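Local coordinates for protein HTH-type transcriptional regulator MmpR5 (Mycobacterium tuberculosis, PDB 4NB5) that binds promoter DNA as a MarR-type regulator and controls the expression of MmpS-MmpL transport systems and of its own gene, at residues Ile80-Val85 / Arg89-Arg94; Leu40-Val45 / Glu54-Ala59; Gly103-Ile108 / Asp152-Tyr157. One frame throughout, in Å; residues are numbered along the deposited sequence.

Interaction 1: residues Ile80-Val85 / Arg89-Arg94; sequences IERLAV and RRTYFR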
loop_
_atom_site.group_PDB
_atom_site.type_symbol
_atom_site.label_atom_id
_atom_site.label_comp_id
_atom_site.label_asym_id
_atom_site.label_seq_id
_atom_site.Cartn_x
_atom_site.Cartn_y
_atom_site.Cartn_z
ATOM N N ILE B 80 -8.629 -5.268 4.513
ATOM C CA ILE B 80 -9.287 -4.940 5.772
ATOM C C ILE B 80 -8.526 -3.884 6.554
ATOM O O ILE B 80 -7.389 -3.548 6.228
ATOM C CB ILE B 80 -9.500 -6.193 6.662
ATOM C CG1 ILE B 80 -8.196 -6.617 7.347
ATOM C CG2 ILE B 80 -10.102 -7.323 5.839
ATOM C CD1 ILE B 80 -8.370 -7.790 8.329
ATOM N N GLU B 81 -9.183 -3.348 7.578
ATOM C CA GLU B 81 -8.596 -2.305 8.405
ATOM C C GLU B 81 -8.796 -2.611 9.875
ATOM O O GLU B 81 -9.756 -3.280 10.270
ATOM C CB GLU B 81 -9.213 -0.950 8.080
ATOM C CG GLU B 81 -10.704 -0.880 8.315
ATOM C CD GLU B 81 -11.350 0.312 7.635
ATOM O OE1 GLU B 81 -10.662 0.995 6.853
ATOM O OE2 GLU B 81 -12.548 0.561 7.883
ATOM N N ARG B 82 -7.861 -2.113 10.671
ATOM C CA ARG B 82 -7.943 -2.155 12.115
ATOM C C ARG B 82 -8.705 -0.922 12.576
ATOM O O ARG B 82 -8.531 0.168 12.025
ATOM C CB ARG B 82 -6.524 -2.149 12.683
ATOM C CG ARG B 82 -6.412 -2.434 14.170
ATOM C CD ARG B 82 -4.951 -2.402 14.607
ATOM N NE ARG B 82 -4.132 -3.337 13.835
ATOM C CZ ARG B 82 -3.961 -4.619 14.142
ATOM N NH1 ARG B 82 -4.549 -5.138 15.214
ATOM N NH2 ARG B 82 -3.200 -5.390 13.377
ATOM N N LEU B 83 -9.571 -1.098 13.567
ATOM C CA LEU B 83 -10.259 0.020 14.186
ATOM C C LEU B 83 -10.128 -0.086 15.700
ATOM O O LEU B 83 -9.916 -1.172 16.244
ATOM C CB LEU B 83 -11.730 0.038 13.782
ATOM C CG LEU B 83 -12.031 0.421 12.332
ATOM C CD1 LEU B 83 -13.533 0.451 12.105
ATOM C CD2 LEU B 83 -11.422 1.770 11.982
ATOM N N ALA B 84 -10.239 1.053 16.371
ATOM C CA ALA B 84 -10.144 1.100 17.824
ATOM C C ALA B 84 -10.980 2.259 18.346
ATOM O O ALA B 84 -11.187 3.249 17.643
ATOM C CB ALA B 84 -8.692 1.248 18.256
ATOM N N VAL B 85 -11.465 2.115 19.577
ATOM C CA VAL B 85 -12.281 3.137 20.227
ATOM C C VAL B 85 -11.649 3.491 21.570
ATOM O O VAL B 85 -11.293 2.608 22.345
ATOM C CB VAL B 85 -13.730 2.645 20.458
ATOM C CG1 VAL B 85 -14.613 3.785 20.929
ATOM C CG2 VAL B 85 -14.295 2.031 19.182
ATOM N N ARG B 89 -11.002 -1.156 24.712
ATOM C CA ARG B 89 -9.629 -1.613 24.503
ATOM C C ARG B 89 -9.574 -2.959 23.779
ATOM O O ARG B 89 -8.528 -3.607 23.714
ATOM C CB ARG B 89 -8.850 -1.629 25.823
ATOM C CG ARG B 89 -8.850 -2.930 26.605
ATOM C CD ARG B 89 -7.962 -2.763 27.833
ATOM N NE ARG B 89 -7.985 -3.911 28.735
ATOM C CZ ARG B 89 -8.868 -4.085 29.714
ATOM N NH1 ARG B 89 -9.829 -3.194 29.923
ATOM N NH2 ARG B 89 -8.794 -5.162 30.484
ATOM N N ARG B 90 -10.706 -3.355 23.211
ATOM C CA ARG B 90 -10.744 -4.474 22.281
ATOM C C ARG B 90 -10.227 -4.016 20.920
ATOM O O ARG B 90 -10.337 -2.841 20.567
ATOM C CB ARG B 90 -12.172 -5.008 22.146
ATOM C CG ARG B 90 -12.625 -5.868 23.318
ATOM C CD ARG B 90 -14.126 -6.095 23.300
ATOM N NE ARG B 90 -14.860 -4.870 23.603
ATOM C CZ ARG B 90 -16.185 -4.778 23.636
ATOM N NH1 ARG B 90 -16.938 -5.842 23.382
ATOM N NH2 ARG B 90 -16.762 -3.618 23.922
ATOM N N THR B 91 -9.645 -4.946 20.171
ATOM C CA THR B 91 -9.231 -4.689 18.796
ATOM C C THR B 91 -10.373 -5.057 17.852
ATOM O O THR B 91 -10.927 -6.148 17.951
ATOM C CB THR B 91 -7.993 -5.524 18.423
ATOM O OG1 THR B 91 -6.902 -5.187 19.289
ATOM C CG2 THR B 91 -7.585 -5.271 16.976
ATOM N N TYR B 92 -10.738 -4.144 16.956
ATOM C CA TYR B 92 -11.766 -4.428 15.953
ATOM C C TYR B 92 -11.171 -4.453 14.551
ATOM O O TYR B 92 -10.194 -3.763 14.265
ATOM C CB TYR B 92 -12.874 -3.381 15.986
ATOM C CG TYR B 92 -13.667 -3.373 17.264
ATOM C CD1 TYR B 92 -14.757 -4.214 17.431
ATOM C CD2 TYR B 92 -13.330 -2.516 18.302
ATOM C CE1 TYR B 92 -15.489 -4.205 18.601
ATOM C CE2 TYR B 92 -14.056 -2.501 19.475
ATOM C CZ TYR B 92 -15.133 -3.346 19.619
ATOM O OH TYR B 92 -15.856 -3.331 20.790
ATOM N N PHE B 93 -11.775 -5.252 13.677
ATOM C CA PHE B 93 -11.418 -5.237 12.265
ATOM C C PHE B 93 -12.672 -5.075 11.440
ATOM O O PHE B 93 -13.776 -5.418 11.872
ATOM C CB PHE B 93 -10.709 -6.526 11.848
ATOM C CG PHE B 93 -9.414 -6.755 12.553
ATOM C CD1 PHE B 93 -8.264 -6.092 12.157
ATOM C CD2 PHE B 93 -9.345 -7.624 13.626
ATOM C CE1 PHE B 93 -7.066 -6.306 12.814
ATOM C CE2 PHE B 93 -8.155 -7.836 14.289
ATOM C CZ PHE B 93 -7.014 -7.178 13.882
ATOM N N ARG B 94 -12.469 -4.570 10.234
ATOM C CA ARG B 94 -13.558 -4.337 9.327
ATOM C C ARG B 94 -13.053 -4.416 7.887
ATOM O O ARG B 94 -11.958 -4.058 7.612
ATOM C CB ARG B 94 -13.971 -2.922 9.550
ATOM C CG ARG B 94 -15.315 -2.562 9.234
ATOM C CD ARG B 94 -15.294 -1.063 9.071
ATOM N NE ARG B 94 -15.802 -1.113 7.805
ATOM C CZ ARG B 94 -17.054 -1.025 7.532
ATOM N NH1 ARG B 94 -17.939 -0.713 8.402
ATOM N NH2 ARG B 94 -17.355 -1.240 6.339
HETATM O O HOH W 1 -10.737 -0.414 20.782
#
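The backbone oxygen of Tyr92 is gripped by Leu83 N at 2.8 Å through an almost straight hydrogen bond (172° at the hydrogen), and it also receives a CA-H...O contact from Arg82 CA. Tyr92 N returns a bond to Leu83 O, which sits at the edge of the tyrosine ring. Two residues back along the first strand, Glu81 N donates to Arg94 O over 2.9 Å, and Arg94 N donates back to Glu81 O. These antiparallel hydrogen-bonded pairs flank the non-hydrogen-bonded pair of Arg82 and Phe93. There the arginine lies alongside the phenyl ring, and Phe93 CE1 covers one face of its guanidinium, whose plane is turned 69° from the ring; NH1 comes within 3.5 Å of Phe93 CZ. With CG placed anti to the backbone N (chi1 -170°) and a bend at chi3, Arg82 also brings NH1 to Thr91 CG2. On the other face of the sheet, Glu81 OE2 forms a long salt bridge with Arg94 NE, 3.7 Å, while Leu83 CD1 packs on Arg94 CD at 3.8 Å. Stronger partners lie in the second subunit: Gln22 for Glu81, Glu18 for Arg94. Toward the turn, a water accepts from Val85 N. Backbone bonds thus fix the register of this MarR-family wing hairpin, while Glu81 and Arg94, on the face they share with Leu83 and Tyr92, tie it to the second subunit.

Interaction 2: residues Leu40-Val45 / Glu54-Ala59; sequences LGWLLV and EELATA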
loop_
_atom_site.group_PDB
_atom_site.type_symbol
_atom_site.label_atom_id
_atom_site.label_comp_id
_atom_site.label_asym_id
_atom_site.label_seq_id
_atom_site.Cartn_x
_atom_site.Cartn_y
_atom_site.Cartn_z
ATOM N N LEU B 40 -11.384 -13.340 5.512
ATOM C CA LEU B 40 -11.834 -12.394 4.503
ATOM C C LEU B 40 -13.293 -12.669 4.153
ATOM O O LEU B 40 -14.103 -11.752 4.063
ATOM C CB LEU B 40 -10.955 -12.472 3.258
ATOM C CG LEU B 40 -11.346 -11.537 2.108
ATOM C CD1 LEU B 40 -11.399 -10.086 2.557
ATOM C CD2 LEU B 40 -10.395 -11.688 0.937
ATOM N N GLY B 41 -13.633 -13.939 3.963
ATOM C CA GLY B 41 -15.007 -14.305 3.678
ATOM C C GLY B 41 -15.969 -13.852 4.770
ATOM O O GLY B 41 -17.029 -13.295 4.486
ATOM N N TRP B 42 -15.604 -14.096 6.021
ATOM C CA TRP B 42 -16.425 -13.671 7.142
ATOM C C TRP B 42 -16.636 -12.152 7.132
ATOM O O TRP B 42 -17.750 -11.671 7.320
ATOM C CB TRP B 42 -15.803 -14.114 8.469
ATOM C CG TRP B 42 -16.648 -13.768 9.661
ATOM C CD1 TRP B 42 -16.446 -12.744 10.537
ATOM C CD2 TRP B 42 -17.829 -14.454 10.109
ATOM N NE1 TRP B 42 -17.426 -12.748 11.503
ATOM C CE2 TRP B 42 -18.282 -13.781 11.259
ATOM C CE3 TRP B 42 -18.530 -15.570 9.650
ATOM C CZ2 TRP B 42 -19.418 -14.194 11.956
ATOM C CZ3 TRP B 42 -19.663 -15.973 10.346
ATOM C CH2 TRP B 42 -20.094 -15.282 11.484
ATOM N N LEU B 43 -15.573 -11.388 6.900
ATOM C CA LEU B 43 -15.698 -9.926 6.939
ATOM C C LEU B 43 -16.473 -9.368 5.752
ATOM O O LEU B 43 -16.898 -8.212 5.769
ATOM C CB LEU B 43 -14.317 -9.270 7.053
ATOM C CG LEU B 43 -13.641 -9.481 8.407
ATOM C CD1 LEU B 43 -12.187 -9.077 8.354
ATOM C CD2 LEU B 43 -14.360 -8.695 9.505
ATOM N N LEU B 44 -16.672 -10.190 4.726
ATOM C CA LEU B 44 -17.500 -9.826 3.586
ATOM C C LEU B 44 -19.001 -9.996 3.846
ATOM O O LEU B 44 -19.814 -9.381 3.171
ATOM C CB LEU B 44 -17.109 -10.672 2.373
ATOM C CG LEU B 44 -15.928 -10.096 1.603
ATOM C CD1 LEU B 44 -15.213 -11.189 0.842
ATOM C CD2 LEU B 44 -16.370 -9.024 0.649
ATOM N N VAL B 45 -19.367 -10.835 4.813
ATOM C CA VAL B 45 -20.778 -11.160 5.017
ATOM C C VAL B 45 -21.289 -10.918 6.429
ATOM O O VAL B 45 -22.491 -10.986 6.658
ATOM C CB VAL B 45 -21.090 -12.633 4.663
ATOM C CG1 VAL B 45 -20.852 -12.881 3.185
ATOM C CG2 VAL B 45 -20.267 -13.582 5.519
ATOM N N GLU B 54 -12.000 -11.109 19.423
ATOM C CA GLU B 54 -12.618 -12.215 20.143
ATOM C C GLU B 54 -13.778 -12.806 19.344
ATOM O O GLU B 54 -13.914 -14.027 19.248
ATOM C CB GLU B 54 -13.108 -11.738 21.515
ATOM C CG GLU B 54 -11.991 -11.305 22.474
ATOM C CD GLU B 54 -11.251 -10.036 22.047
ATOM O OE1 GLU B 54 -10.032 -9.950 22.319
ATOM O OE2 GLU B 54 -11.874 -9.121 21.460
ATOM N N GLU B 55 -14.601 -11.933 18.767
ATOM C CA GLU B 55 -15.744 -12.355 17.963
ATOM C C GLU B 55 -15.301 -13.164 16.749
ATOM O O GLU B 55 -15.946 -14.148 16.373
ATOM C CB GLU B 55 -16.547 -11.139 17.500
ATOM C CG GLU B 55 -17.413 -10.518 18.580
ATOM C CD GLU B 55 -18.122 -9.258 18.113
ATOM O OE1 GLU B 55 -17.613 -8.586 17.187
ATOM O OE2 GLU B 55 -19.192 -8.942 18.674
ATOM N N LEU B 56 -14.199 -12.737 16.137
ATOM C CA LEU B 56 -13.662 -13.420 14.966
ATOM C C LEU B 56 -13.134 -14.796 15.339
ATOM O O LEU B 56 -13.388 -15.782 14.646
ATOM C CB LEU B 56 -12.554 -12.581 14.323
ATOM C CG LEU B 56 -13.050 -11.266 13.723
ATOM C CD1 LEU B 56 -11.888 -10.372 13.305
ATOM C CD2 LEU B 56 -13.969 -11.529 12.541
ATOM N N ALA B 57 -12.403 -14.868 16.448
ATOM C CA ALA B 57 -11.868 -16.140 16.904
ATOM C C ALA B 57 -13.003 -17.114 17.197
ATOM O O ALA B 57 -12.901 -18.295 16.888
ATOM C CB ALA B 57 -11.010 -15.942 18.136
ATOM N N THR B 58 -14.089 -16.611 17.779
ATOM C CA THR B 58 -15.225 -17.457 18.137
ATOM C C THR B 58 -15.938 -17.989 16.893
ATOM O O THR B 58 -16.188 -19.190 16.770
ATOM C CB THR B 58 -16.230 -16.692 19.015
ATOM O OG1 THR B 58 -15.629 -16.402 20.280
ATOM C CG2 THR B 58 -17.485 -17.514 19.246
ATOM N N ALA B 59 -16.237 -17.085 15.968
ATOM C CA ALA B 59 -16.992 -17.414 14.761
ATOM C C ALA B 59 -16.268 -18.435 13.888
ATOM O O ALA B 59 -16.902 -19.301 13.271
ATOM C CB ALA B 59 -17.261 -16.141 13.960
#
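This is a small apolar contact between two steeply inclined helices of the DNA-binding domain, helix 34-45 and the short helix 53-59 that opens the helix-turn-helix. Their segment axes stay 11.4 Å apart at an angle of 112°, so side chains alone bridge the gap; Trp42 and Leu56 carry most of the contact, with Ala59 on the indole face. Ala59 CB sits over one face of the six-membered ring of Trp42 in a CH-pi contact, 3.8 Å from the centroid and displaced toward the rim, with CZ2 the nearest ring atom. At the five-membered end of the indole, Leu56 CD2 approaches CD1 to 3.4 Å, a close apolar contact that comes in obliquely to the ring. The first torsion of Trp42, which sets CG anti to the backbone N (chi1 -177°), carries the indole across to the second helix. Its NE1 is hydrogen-bonded to Gln51 on the neighbouring short strand, which helps to set the rotation of the ring. The same methyl of Leu56 also meets Leu43 CD2 at 4.2 Å, the two leucines crossing at about a right angle. Leu56 also touches Phe93 of the hairpin and Ile67 of helix 64-77, whereas Leu43 O accepts a hydrogen bond from Arg135 of the third subunit. Such packing of a preceding helix on the first helix of the helix-turn-helix belongs to the winged helix-turn-helix domain of MarR regulators.

Interaction 3: residues Gly103-Ile108 / Asp152-Tyr157; sequences GERERI and DALGRY. With 2JT (1,3-dihydroxypropan-2-yl octadecanoate), chain E.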
loop_
_atom_site.group_PDB
_atom_site.type_symbol
_atom_site.label_atom_id
_atom_site.label_comp_id
_atom_site.label_asym_id
_atom_site.label_seq_id
_atom_site.Cartn_x
_atom_site.Cartn_y
_atom_site.Cartn_z
ATOM N N GLY B 103 -7.411 -3.499 -2.695
ATOM C CA GLY B 103 -6.542 -4.636 -2.944
ATOM C C GLY B 103 -5.791 -4.498 -4.261
ATOM O O GLY B 103 -4.583 -4.782 -4.343
ATOM N N GLU B 104 -6.496 -4.061 -5.299
ATOM C CA GLU B 104 -5.853 -3.866 -6.595
ATOM C C GLU B 104 -4.818 -2.746 -6.561
ATOM O O GLU B 104 -3.822 -2.799 -7.281
ATOM C CB GLU B 104 -6.877 -3.596 -7.691
ATOM C CG GLU B 104 -7.453 -4.853 -8.316
ATOM C CD GLU B 104 -6.387 -5.754 -8.926
ATOM O OE1 GLU B 104 -6.417 -6.966 -8.638
ATOM O OE2 GLU B 104 -5.528 -5.252 -9.684
ATOM N N ARG B 105 -5.038 -1.721 -5.747
ATOM C CA ARG B 105 -4.032 -0.669 -5.593
ATOM C C ARG B 105 -2.757 -1.227 -4.969
ATOM O O ARG B 105 -1.655 -0.833 -5.332
ATOM C CB ARG B 105 -4.570 0.486 -4.752
ATOM C CG ARG B 105 -5.651 1.275 -5.448
ATOM C CD ARG B 105 -6.283 2.271 -4.507
ATOM N NE ARG B 105 -7.617 2.668 -4.947
ATOM C CZ ARG B 105 -8.661 2.819 -4.137
ATOM N NH1 ARG B 105 -8.541 2.614 -2.834
ATOM N NH2 ARG B 105 -9.834 3.178 -4.636
ATOM N N GLU B 106 -2.904 -2.146 -4.023
ATOM C CA GLU B 106 -1.737 -2.773 -3.429
ATOM C C GLU B 106 -1.000 -3.594 -4.492
ATOM O O GLU B 106 0.229 -3.669 -4.483
ATOM C CB GLU B 106 -2.129 -3.657 -2.249
ATOM C CG GLU B 106 -1.014 -4.560 -1.744
ATOM C CD GLU B 106 0.153 -3.784 -1.166
ATOM O OE1 GLU B 106 1.168 -4.415 -0.802
ATOM O OE2 GLU B 106 0.054 -2.543 -1.074
ATOM N N ARG B 107 -1.750 -4.194 -5.415
ATOM C CA ARG B 107 -1.130 -4.934 -6.514
ATOM C C ARG B 107 -0.309 -4.026 -7.426
ATOM O O ARG B 107 0.742 -4.437 -7.929
ATOM C CB ARG B 107 -2.171 -5.679 -7.345
ATOM C CG ARG B 107 -2.531 -7.023 -6.769
ATOM C CD ARG B 107 -2.533 -8.116 -7.825
ATOM N NE ARG B 107 -1.367 -8.073 -8.710
ATOM C CZ ARG B 107 -0.253 -8.785 -8.548
ATOM N NH1 ARG B 107 -0.116 -9.615 -7.523
ATOM N NH2 ARG B 107 0.734 -8.664 -9.423
ATOM N N ILE B 108 -0.772 -2.800 -7.645
ATOM C CA ILE B 108 0.008 -1.831 -8.411
ATOM C C ILE B 108 1.362 -1.625 -7.744
ATOM O O ILE B 108 2.399 -1.627 -8.409
ATOM C CB ILE B 108 -0.691 -0.467 -8.504
ATOM C CG1 ILE B 108 -1.956 -0.574 -9.352
ATOM C CG2 ILE B 108 0.256 0.573 -9.091
ATOM C CD1 ILE B 108 -2.744 0.719 -9.420
ATOM N N ASP B 152 -4.689 3.517 -14.424
ATOM C CA ASP B 152 -5.663 4.282 -15.194
ATOM C C ASP B 152 -7.059 3.726 -14.979
ATOM O O ASP B 152 -8.026 4.473 -14.812
ATOM C CB ASP B 152 -5.327 4.232 -16.687
ATOM C CG ASP B 152 -6.456 4.758 -17.560
ATOM O OD1 ASP B 152 -6.551 5.992 -17.728
ATOM O OD2 ASP B 152 -7.251 3.935 -18.077
ATOM N N ALA B 153 -7.155 2.401 -14.973
ATOM C CA ALA B 153 -8.449 1.745 -14.856
ATOM C C ALA B 153 -9.098 2.002 -13.498
ATOM O O ALA B 153 -10.309 2.202 -13.411
ATOM C CB ALA B 153 -8.306 0.254 -15.100
ATOM N N LEU B 154 -8.310 1.979 -12.431
ATOM C CA LEU B 154 -8.864 2.204 -11.098
ATOM C C LEU B 154 -9.289 3.667 -10.944
ATOM O O LEU B 154 -10.273 3.971 -10.276
ATOM C CB LEU B 154 -7.862 1.820 -10.011
ATOM C CG LEU B 154 -7.571 0.324 -9.840
ATOM C CD1 LEU B 154 -6.487 0.121 -8.803
ATOM C CD2 LEU B 154 -8.824 -0.451 -9.433
ATOM N N GLY B 155 -8.547 4.566 -11.572
ATOM C CA GLY B 155 -8.937 5.964 -11.585
ATOM C C GLY B 155 -10.307 6.113 -12.211
ATOM O O GLY B 155 -11.186 6.775 -11.660
ATOM N N ARG B 156 -10.486 5.487 -13.370
ATOM C CA ARG B 156 -11.750 5.549 -14.094
ATOM C C ARG B 156 -12.866 4.845 -13.330
ATOM O O ARG B 156 -14.019 5.259 -13.388
ATOM C CB ARG B 156 -11.608 4.909 -15.475
ATOM C CG ARG B 156 -10.699 5.655 -16.436
ATOM C CD ARG B 156 -11.353 6.931 -16.954
ATOM N NE ARG B 156 -12.601 6.661 -17.670
ATOM C CZ ARG B 156 -12.680 6.326 -18.956
ATOM N NH1 ARG B 156 -11.582 6.209 -19.697
ATOM N NH2 ARG B 156 -13.866 6.102 -19.507
ATOM N N TYR B 157 -12.522 3.774 -12.621
ATOM C CA TYR B 157 -13.511 3.016 -11.865
ATOM C C TYR B 157 -14.147 3.882 -10.771
ATOM O O TYR B 157 -15.351 3.816 -10.536
ATOM C CB TYR B 157 -12.868 1.769 -11.253
ATOM C CG TYR B 157 -13.867 0.820 -10.645
ATOM C CD1 TYR B 157 -14.722 0.091 -11.453
ATOM C CD2 TYR B 157 -13.958 0.659 -9.271
ATOM C CE1 TYR B 157 -15.637 -0.778 -10.916
ATOM C CE2 TYR B 157 -14.885 -0.214 -8.718
ATOM C CZ TYR B 157 -15.715 -0.928 -9.555
ATOM O OH TYR B 157 -16.642 -1.796 -9.040
HETATM C C10 2JT E . -6.020 -12.550 -3.082
HETATM C C13 2JT E . -3.556 -15.226 -4.815
HETATM C C15 2JT E . -4.075 -15.374 -7.247
HETATM C C17 2JT E . -3.070 -16.892 -8.907
HETATM C C20 2JT E . -5.279 -19.767 -10.177
HETATM C C21 2JT E . -5.598 -19.694 -11.609
HETATM C C22 2JT E . -7.094 -19.950 -11.859
HETATM C C24 2JT E . -8.979 -21.428 -11.326
HETATM O O01 2JT E . -3.629 -11.342 -4.702
HETATM C C02 2JT E . -4.671 -10.807 -4.444
HETATM O O03 2JT E . -4.501 -9.757 -3.608
HETATM C C04 2JT E . -4.847 -8.560 -3.739
HETATM C C05 2JT E . -4.951 -8.179 -5.185
HETATM O O06 2JT E . -6.236 -7.819 -5.499
HETATM C C07 2JT E . -3.596 -7.994 -2.944
HETATM O O08 2JT E . -3.641 -6.795 -2.927
HETATM C C09 2JT E . -6.065 -11.505 -4.284
HETATM C C11 2JT E . -5.620 -13.957 -3.560
HETATM C C12 2JT E . -4.242 -13.915 -4.360
HETATM C C14 2JT E . -2.987 -15.104 -6.213
HETATM C C16 2JT E . -3.581 -15.548 -8.604
HETATM C C18 2JT E . -4.082 -17.923 -8.815
HETATM C C19 2JT E . -3.927 -19.100 -9.807
HETATM C C23 2JT E . -7.560 -21.321 -11.653
HETATM C C25 2JT E . -9.152 -22.837 -10.759
#
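The pocket for the bound glycerol monostearate, 1,3-dihydroxypropan-2-yl octadecanoate, borders one side of helix 99-124, while Leu154 of helix 134-159 packs on another. The two helices run nearly antiparallel, with segment axes 10.9 Å apart at 156°, and Leu154 alone spans the gap from the second segment. Its CD1 lies 3.6 Å from Arg105 CG, touching the aliphatic base of an arginine whose guanidinium pairs with Asp116 of the fourth subunit. The same methyl meets Ile108 CD1 tip to tip at 3.8 Å and reaches Glu104 CB at 3.9 Å. A bend at chi2 (-58°) carries the carboxylate of Glu104 away from that apolar contact to the lipid, where OE1 accepts a hydrogen bond from ligand O06 over 3.3 Å. Gly103 O lies 2.6 Å from the other glycerol hydroxyl, O08, and Glu106 CB is 3.5 Å from that same O08. Glu104 therefore joins the interhelical contact to the pocket through different parts of one side chain. On helix 134-159, Tyr157 meets Tyr145 of the third subunit, and Ala153 O accepts a hydrogen bond from that tyrosine. Paired long antiparallel helices that link a winged DNA-binding domain to a partner subunit are characteristic of the MarR dimerisation region.

How the interactions relate
Interactions 1 and 2 share the winged helix-turn-helix domain and touch directly: Ile80 CG2 packs on Leu43 CD1 at 3.7 Å, and Phe93 CD2 on Leu56 CD1 at 3.8 Å. Interaction 3 stands apart in the long-helix region, its centre about 25 Å from that of interaction 1 and 26 Å from that of interaction 2, although strand 92-95 leads into helix 99-124. All three are only partly buried. The hairpin relies on backbone hydrogen bonds, with exposed Arg82 on one side and Glu81 and the buried Arg94 meeting the second subunit; interactions 2 and 3 have no hydrogen bond between their segments. An indole and a leucine carry the former, a single leucine the latter, and interaction 3 alone borders the lipid. Both helical contacts adjoin the third subunit.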